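Local coordinates for AvmM (Streptomyces sp. NBRC 109436, PDB 7FE6), which catalyses macrocyclization in alchivemycin A biosynthesis, by dehydration followed by a Michael-type addition, at residues Gln100-Ala103 with Val107-Ala110; Leu121-Pro124 with Val128-Pro131; Cys111-Pro116 with Ala138-Ala143; Lys168-Gly173 with Asn177-Leu182. All coordinates share one frame; numbering follows the deposited sequence.

Interaction 1 (Gln100-Ala103 with Val107-Ala110); sequences QFPA and VHIA
The CB methylene of Gln100 lies over one face of the His108 imidazole, offset toward the ring's rim and 3.4 Å from the ring centroid, a close CH-pi contact. Gln100 CG continues past the rim, 3.2 Å from CE1. With chi1 at 72°, His108 sets its ring between backbone N and carbonyl carbon, which swings NE2 and CE1 under the glutamine. Gln100 then bends at chi2 (-64°), so its amide leaves the ring and gives NE2 to Asp98 O. At the ring's edge, Pro102 CG comes up near the imidazole plane, 4.0 Å from CD2. A second CH-pi contact joins Val107 and Phe101: CG2 sits over one face of the phenyl ring, toward its CE2 side. Alongside, the backbones exchange two bonds, Gln100 N to His108 O at 3.1 Å and His108 N to Gln100 O at 2.9 Å. Val107 CA adds a C-H...O contact to Gln100 O. On its other side, strand 107-113 pairs with strand 57-66, through bonds such as Val107 to Phe66. This is a single antiparallel, hydrogen-bonded bridge that folds a surface loop back onto an outermost strand of the mixed sheet, in the manner of a short hairpin.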
# COMPACT_ATOMS: atom_id res chain seq x y z
N GLN A 100 -5.59 10.87 -23.56
CA GLN A 100 -4.52 10.08 -24.14
C GLN A 100 -5.06 8.69 -24.43
O GLN A 100 -5.86 8.16 -23.66
CB GLN A 100 -3.30 10.00 -23.22
CG GLN A 100 -2.69 11.34 -22.86
CD GLN A 100 -2.12 12.06 -24.06
OE1 GLN A 100 -1.28 11.50 -24.77
NE2 GLN A 100 -2.59 13.28 -24.30
N PHE A 101 -4.65 8.11 -25.56
CA PHE A 101 -5.23 6.86 -26.03
C PHE A 101 -4.08 5.89 -26.23
O PHE A 101 -3.47 5.84 -27.31
CB PHE A 101 -6.01 7.07 -27.32
CG PHE A 101 -7.15 8.06 -27.19
CD1 PHE A 101 -6.93 9.42 -27.37
CD2 PHE A 101 -8.43 7.63 -26.89
CE1 PHE A 101 -7.98 10.33 -27.25
CE2 PHE A 101 -9.48 8.53 -26.76
CZ PHE A 101 -9.26 9.89 -26.94
N PRO A 102 -3.75 5.10 -25.20
CA PRO A 102 -2.64 4.15 -25.31
C PRO A 102 -2.90 3.14 -26.41
O PRO A 102 -4.04 2.85 -26.76
CB PRO A 102 -2.61 3.48 -23.94
CG PRO A 102 -3.30 4.45 -23.03
CD PRO A 102 -4.35 5.08 -23.85
N ALA A 103 -1.80 2.65 -27.01
CA ALA A 103 -1.93 1.63 -28.04
C ALA A 103 -2.50 0.34 -27.46
O ALA A 103 -3.18 -0.41 -28.17
CB ALA A 103 -0.58 1.38 -28.70
N VAL A 107 -8.42 4.97 -22.76
CA VAL A 107 -8.18 6.40 -22.67
C VAL A 107 -7.76 6.68 -21.23
O VAL A 107 -8.15 5.97 -20.31
CB VAL A 107 -9.41 7.24 -23.07
CG1 VAL A 107 -10.58 6.96 -22.13
CG2 VAL A 107 -9.08 8.72 -23.08
N HIS A 108 -6.94 7.72 -21.04
CA HIS A 108 -6.66 8.17 -19.69
C HIS A 108 -6.66 9.69 -19.62
O HIS A 108 -6.35 10.38 -20.60
CB HIS A 108 -5.35 7.57 -19.14
CG HIS A 108 -4.09 8.11 -19.75
ND1 HIS A 108 -3.64 9.40 -19.52
CD2 HIS A 108 -3.15 7.53 -20.53
CE1 HIS A 108 -2.49 9.58 -20.14
NE2 HIS A 108 -2.18 8.47 -20.78
N ILE A 109 -7.09 10.21 -18.48
CA ILE A 109 -7.26 11.64 -18.26
C ILE A 109 -6.30 12.02 -17.13
O ILE A 109 -6.51 11.63 -15.97
CB ILE A 109 -8.70 12.01 -17.90
CG1 ILE A 109 -9.73 11.40 -18.87
CG2 ILE A 109 -8.86 13.52 -17.91
CD1 ILE A 109 -9.51 11.76 -20.29
N ALA A 110 -5.25 12.77 -17.47
CA ALA A 110 -4.25 13.20 -16.49
C ALA A 110 -4.66 14.52 -15.86
O ALA A 110 -4.93 15.50 -16.57
CB ALA A 110 -2.87 13.31 -17.14

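Interaction 2 (Leu121-Pro124 with Val128-Pro131)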
# COMPACT_ATOMS: atom_id res chain seq x y z
N LEU A 121 5.19 22.25 4.44
CA LEU A 121 6.39 22.44 3.62
C LEU A 121 6.33 23.70 2.76
O LEU A 121 7.38 24.25 2.38
CB LEU A 121 6.61 21.23 2.72
CG LEU A 121 6.82 19.91 3.46
CD1 LEU A 121 6.95 18.74 2.49
CD2 LEU A 121 8.07 20.03 4.33
N SER A 122 5.13 24.17 2.44
CA SER A 122 4.99 25.25 1.48
C SER A 122 5.51 26.56 2.06
O SER A 122 5.58 26.76 3.28
CB SER A 122 3.53 25.39 1.04
OG SER A 122 2.72 25.86 2.10
N LYS A 123 5.92 27.43 1.16
CA LYS A 123 6.55 28.70 1.41
C LYS A 123 5.61 29.82 1.00
O LYS A 123 4.66 29.59 0.25
CB LYS A 123 7.87 28.78 0.65
CG LYS A 123 9.00 27.98 1.26
CD LYS A 123 9.44 28.61 2.62
CE LYS A 123 10.27 27.65 3.49
NZ LYS A 123 9.49 26.42 3.82
N PRO A 124 5.83 31.04 1.49
CA PRO A 124 4.91 32.14 1.16
C PRO A 124 4.77 32.43 -0.32
O PRO A 124 3.74 32.98 -0.73
CB PRO A 124 5.50 33.32 1.94
CG PRO A 124 6.21 32.70 3.09
CD PRO A 124 6.79 31.42 2.55
N VAL A 128 6.07 24.43 -3.05
CA VAL A 128 6.02 23.29 -2.15
C VAL A 128 7.34 22.54 -2.27
O VAL A 128 7.40 21.51 -2.95
CB VAL A 128 4.82 22.38 -2.47
CG1 VAL A 128 4.69 21.28 -1.42
CG2 VAL A 128 3.54 23.17 -2.52
N PRO A 129 8.42 23.00 -1.63
CA PRO A 129 9.68 22.24 -1.69
C PRO A 129 9.49 20.91 -1.00
O PRO A 129 8.65 20.78 -0.11
CB PRO A 129 10.67 23.14 -0.93
CG PRO A 129 9.99 24.45 -0.76
CD PRO A 129 8.53 24.19 -0.76
N LEU A 130 10.25 19.89 -1.42
CA LEU A 130 10.11 18.53 -0.88
C LEU A 130 11.43 18.00 -0.33
O LEU A 130 12.17 17.29 -1.04
CB LEU A 130 9.52 17.58 -1.93
CG LEU A 130 9.13 16.20 -1.34
CD1 LEU A 130 7.89 16.31 -0.43
CD2 LEU A 130 8.93 15.13 -2.42
N PRO A 131 11.74 18.26 0.93
CA PRO A 131 12.99 17.74 1.51
C PRO A 131 12.91 16.24 1.74
O PRO A 131 11.84 15.63 1.75
CB PRO A 131 13.12 18.50 2.84
CG PRO A 131 12.10 19.61 2.77
CD PRO A 131 11.00 19.10 1.88
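Leu121 fills the tight part of this contact, laying its side chain along the 128-131 segment. Its CB is 3.5 Å from Pro129 O, and the two methyls part beyond it: CD1 meets Leu130 CD1 at 3.9 Å, the side chains crossing at a slant, while CD2 comes end-on against Pro131 CD, also at 3.9 Å. An extended chi2 of 177° carries CD1 out to the leucine. The Leu121 carbonyl O rests against Pro129 CD at 3.3 Å. Farther along, the fit slackens. Ser122 CB and Val128 CG2 are 4.2 Å apart, and Lys123, on the exposed side, brushes Pro129 CG with its own CG, the two side chains crossing at about a right angle. Bends at chi2 and chi4 curl the lysine back, bringing NZ within a weak bond, 3.4 Å, of Leu121 O. No hydrogen bond passes between the segments. Polar ties run outward instead: Ser122 OG bonds to Asp117, and Val128 N to Asp57. Both segments belong to the loop between strands 107-113 and 135-144; Leu121, Val128 and Leu130 all rest on Val136 of the latter strand, and Leu121 also touches Glu134, which lines the alchivemycin A pocket.

Interaction 3 (Cys111-Pro116 with Ala138-Ala143)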
# COMPACT_ATOMS: atom_id res chain seq x y z
N CYS A 111 -4.72 14.55 -14.53
CA CYS A 111 -5.20 15.70 -13.77
C CYS A 111 -4.15 16.22 -12.80
O CYS A 111 -3.55 15.44 -12.05
CB CYS A 111 -6.47 15.35 -13.00
SG CYS A 111 -7.77 14.81 -14.04
N GLN A 112 -3.98 17.53 -12.78
CA GLN A 112 -3.07 18.16 -11.84
C GLN A 112 -3.78 18.44 -10.52
O GLN A 112 -4.82 19.11 -10.49
CB GLN A 112 -2.50 19.45 -12.44
CG GLN A 112 -1.36 20.05 -11.63
CD GLN A 112 -0.80 21.33 -12.26
OE1 GLN A 112 -0.21 22.16 -11.56
NE2 GLN A 112 -0.92 21.46 -13.57
N LEU A 113 -3.19 17.96 -9.43
CA LEU A 113 -3.65 18.20 -8.06
C LEU A 113 -2.56 18.89 -7.24
O LEU A 113 -2.22 18.43 -6.15
CB LEU A 113 -4.05 16.88 -7.38
CG LEU A 113 -5.43 16.28 -7.69
CD1 LEU A 113 -5.54 15.85 -9.15
CD2 LEU A 113 -5.67 15.09 -6.78
N SER A 114 -2.04 20.03 -7.73
CA SER A 114 -0.91 20.70 -7.11
C SER A 114 -1.42 21.81 -6.20
O SER A 114 -2.62 22.08 -6.10
CB SER A 114 0.03 21.31 -8.16
OG SER A 114 -0.58 22.40 -8.88
N GLY A 115 -0.49 22.44 -5.50
CA GLY A 115 -0.81 23.62 -4.72
C GLY A 115 -0.19 23.61 -3.34
O GLY A 115 0.32 22.58 -2.87
N PRO A 116 -0.25 24.76 -2.66
CA PRO A 116 0.30 24.85 -1.30
C PRO A 116 -0.40 23.89 -0.35
O PRO A 116 -1.59 23.59 -0.50
CB PRO A 116 0.03 26.31 -0.91
CG PRO A 116 -0.27 27.01 -2.20
CD PRO A 116 -0.82 26.03 -3.14
N ALA A 138 -2.56 14.63 -0.85
CA ALA A 138 -3.83 15.11 -1.37
C ALA A 138 -4.91 14.21 -0.80
O ALA A 138 -4.83 12.98 -0.91
CB ALA A 138 -3.85 15.09 -2.91
N HIS A 139 -5.89 14.82 -0.15
CA HIS A 139 -7.14 14.12 0.14
C HIS A 139 -8.04 14.32 -1.08
O HIS A 139 -8.15 15.43 -1.59
CB HIS A 139 -7.78 14.69 1.41
CG HIS A 139 -6.93 14.55 2.64
ND1 HIS A 139 -7.12 13.54 3.56
CD2 HIS A 139 -5.88 15.29 3.08
CE1 HIS A 139 -6.23 13.68 4.53
NE2 HIS A 139 -5.47 14.73 4.27
N VAL A 140 -8.65 13.24 -1.58
CA VAL A 140 -9.30 13.30 -2.89
C VAL A 140 -10.73 12.78 -2.79
O VAL A 140 -10.96 11.67 -2.30
CB VAL A 140 -8.52 12.49 -3.94
CG1 VAL A 140 -9.14 12.70 -5.30
CG2 VAL A 140 -7.09 12.85 -3.96
N ARG A 141 -11.68 13.55 -3.32
CA ARG A 141 -13.07 13.12 -3.42
C ARG A 141 -13.42 12.94 -4.89
O ARG A 141 -13.29 13.88 -5.69
CB ARG A 141 -14.01 14.12 -2.74
CG ARG A 141 -13.96 14.09 -1.23
CD ARG A 141 -14.64 15.32 -0.62
NE ARG A 141 -14.59 15.28 0.83
CZ ARG A 141 -14.76 16.34 1.63
NH1 ARG A 141 -14.98 17.55 1.13
NH2 ARG A 141 -14.68 16.18 2.95
N LEU A 142 -13.90 11.73 -5.22
CA LEU A 142 -14.06 11.31 -6.60
C LEU A 142 -15.41 10.65 -6.77
O LEU A 142 -15.85 9.87 -5.90
CB LEU A 142 -12.96 10.33 -7.01
CG LEU A 142 -13.04 9.76 -8.42
CD1 LEU A 142 -13.00 10.88 -9.45
CD2 LEU A 142 -11.92 8.78 -8.63
N ALA A 143 -16.07 10.98 -7.87
CA ALA A 143 -17.35 10.40 -8.23
C ALA A 143 -17.43 10.34 -9.75
O ALA A 143 -17.20 11.35 -10.42
CB ALA A 143 -18.51 11.22 -7.65
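Ser114 OG donates to Gln112 OE1 at 2.7 Å, a short bond made within segment 111-116. The hydroxyl approaches at 124° to the amide C=O and is tilted from the carbonyl plane. This helps to set the amide's rotation; at the other end of the group, NE2 probably bonds to Gly173 O, though the distance is suspiciously short. Leu113, the next residue, points the other way, into the protein, and carries the whole contact with segment 138-143. Its CG stands anti to the carbonyl carbon, beside the backbone N, and CD2 continues anti to CA, so this one methyl reaches furthest across. There it meets Val140 CG2 at 3.9 Å, the two side chains crossing at about a right angle, and Ala138 CB at 4.3 Å. Ala138 and Val140 lie two residues apart and turn the same face of their strand inward, so CD2 has both as neighbours. No hydrogen bond joins the segments, and the closest CA atoms, those of Leu113 and Ala138, are 7.4 Å apart: side chains alone bridge the strands. Val45, Leu60, Leu62, Leu79 and Tyr81 continue the apolar surroundings. On the other face of strand 135-144, His139 NE2 bonds to His152 ND1 of the second subunit, the ring planes at about 90°, and Arg141 forms a salt bridge with Glu42. Such face-to-face packing of buried aliphatic side chains, from an outermost strand of the mixed sheet onto the central strand of the antiparallel one, is the core of a beta-sandwich.

Interaction 4 (Lys168-Gly173 with Asn177-Leu182)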
# COMPACT_ATOMS: atom_id res chain seq x y z
N LYS A 168 10.05 25.22 -15.66
CA LYS A 168 8.66 25.32 -16.09
C LYS A 168 8.10 23.93 -16.37
O LYS A 168 8.82 23.04 -16.84
CB LYS A 168 8.56 26.21 -17.33
CG LYS A 168 8.99 27.64 -17.09
CD LYS A 168 10.52 27.79 -17.09
CE LYS A 168 10.98 29.25 -17.10
NZ LYS A 168 11.17 29.76 -18.49
N SER A 169 6.81 23.75 -16.10
CA SER A 169 6.20 22.44 -16.30
C SER A 169 6.25 22.08 -17.79
O SER A 169 6.17 22.95 -18.65
CB SER A 169 4.76 22.45 -15.80
OG SER A 169 4.70 22.81 -14.44
N ILE A 170 6.42 20.79 -18.07
CA ILE A 170 6.80 20.35 -19.42
C ILE A 170 5.62 19.74 -20.17
O ILE A 170 5.61 19.74 -21.40
CB ILE A 170 8.01 19.39 -19.37
CG1 ILE A 170 8.84 19.55 -20.65
CG2 ILE A 170 7.59 17.95 -19.16
CD1 ILE A 170 10.12 18.72 -20.66
N ILE A 171 4.66 19.18 -19.46
CA ILE A 171 3.45 18.62 -20.05
C ILE A 171 2.31 19.61 -19.82
O ILE A 171 2.05 19.96 -18.66
CB ILE A 171 3.09 17.26 -19.45
CG1 ILE A 171 4.26 16.29 -19.58
CG2 ILE A 171 1.85 16.70 -20.13
CD1 ILE A 171 3.96 14.93 -19.00
N PRO A 172 1.61 20.05 -20.86
CA PRO A 172 0.59 21.09 -20.65
C PRO A 172 -0.54 20.56 -19.78
O PRO A 172 -1.07 19.47 -20.02
CB PRO A 172 0.12 21.43 -22.08
CG PRO A 172 0.44 20.22 -22.88
CD PRO A 172 1.69 19.64 -22.27
N GLY A 173 -0.87 21.31 -18.74
CA GLY A 173 -1.88 20.94 -17.80
C GLY A 173 -1.37 20.27 -16.54
O GLY A 173 -2.04 20.34 -15.51
N ASN A 177 8.57 19.28 -14.54
CA ASN A 177 9.38 18.97 -15.71
C ASN A 177 10.11 17.64 -15.58
O ASN A 177 10.50 17.07 -16.60
CB ASN A 177 10.39 20.10 -15.99
CG ASN A 177 11.48 20.19 -14.95
OD1 ASN A 177 11.27 19.85 -13.78
ND2 ASN A 177 12.65 20.68 -15.34
N VAL A 178 10.32 17.15 -14.36
CA VAL A 178 10.74 15.78 -14.13
C VAL A 178 9.73 15.15 -13.18
O VAL A 178 8.95 15.85 -12.51
CB VAL A 178 12.16 15.70 -13.56
CG1 VAL A 178 13.15 16.31 -14.57
CG2 VAL A 178 12.23 16.42 -12.24
N PHE A 179 9.73 13.82 -13.11
CA PHE A 179 8.63 13.11 -12.47
C PHE A 179 9.13 12.01 -11.54
O PHE A 179 10.29 11.60 -11.58
CB PHE A 179 7.67 12.54 -13.52
CG PHE A 179 7.09 13.59 -14.42
CD1 PHE A 179 5.97 14.30 -14.03
CD2 PHE A 179 7.71 13.90 -15.62
CE1 PHE A 179 5.46 15.30 -14.86
CE2 PHE A 179 7.21 14.90 -16.45
CZ PHE A 179 6.08 15.60 -16.07
N GLY A 180 8.22 11.54 -10.68
CA GLY A 180 8.51 10.48 -9.75
C GLY A 180 8.02 9.13 -10.23
O GLY A 180 7.64 8.94 -11.39
N ARG A 181 8.06 8.17 -9.31
CA ARG A 181 7.69 6.79 -9.59
C ARG A 181 6.18 6.64 -9.64
O ARG A 181 5.48 7.04 -8.70
CB ARG A 181 8.27 5.88 -8.50
CG ARG A 181 8.23 4.40 -8.83
CD ARG A 181 8.69 3.56 -7.68
NE ARG A 181 7.67 3.41 -6.65
CZ ARG A 181 7.64 2.41 -5.76
NH1 ARG A 181 8.57 1.45 -5.79
NH2 ARG A 181 6.66 2.35 -4.86
N LEU A 182 5.66 6.11 -10.74
CA LEU A 182 4.23 5.94 -10.89
C LEU A 182 3.71 4.90 -9.91
O LEU A 182 4.28 3.82 -9.79
CB LEU A 182 3.89 5.51 -12.32
CG LEU A 182 2.45 5.59 -12.82
CD1 LEU A 182 1.91 7.01 -12.78
CD2 LEU A 182 2.40 5.09 -14.25
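Apolar contacts come from two isoleucines meeting Phe179. Ile171 CD1 approaches the ring at 3.7 Å from CZ, on a slanting line; chi2 of 180° stretches the side chain, so that the end of its ethyl branch does the touching and CG1 follows at 4.0 Å. Ile170 CG2 comes instead to the ring's edge, near its plane, 4.1 Å from CE2. The phenyl ring is therefore touched along its far rim by two different aliphatic groups. A second set of contacts pairs side chain with main chain: Ile170 CB packs on Asn177 CA at 3.9 Å, and Asn177 CB lies 3.4 Å from Lys168 O. Hydrogen bonds between the segments are absent. The polar groups are engaged beside them, with Asn177 OD1 accepting from Asp163 N and Ser169 OG bonded to Gly176 N. Asn177 and Val178 together face Met161 as a classic beta bulge at the start of strand 178-189, and Phe18 packs on both Ile171 and Phe179. At the far end of the strand segment, Leu182 O accepts a bond from Arg50 of the third subunit. Resting mainly on apolar packing, the contact has little directional preference of its own, and the position of the loop probably depends on the polar bonds made around the turn.

How the interactions relate
Interaction 3 is the fully buried contact, joining the two sheets by aliphatic side chains alone. Interaction 1 lies on the surface and is the one with hydrogen bonds between its segments; it shares strand 107-113 with interaction 3, whose segment 111-116 continues it. Interaction 2 joins two loop segments and interaction 4 a loop to a strand; both are partly buried, without bonds between their segments: leucines and prolines, with the Leu121 side chain about 7 Å from the ligand, in the first, isoleucines on a phenyl ring in the second. Interaction 2 nests within the loop that interaction 3 closes, and Val128 CG2 packs on Gly115 O. Interaction 4 reaches the same sheet as interactions 1 and 3.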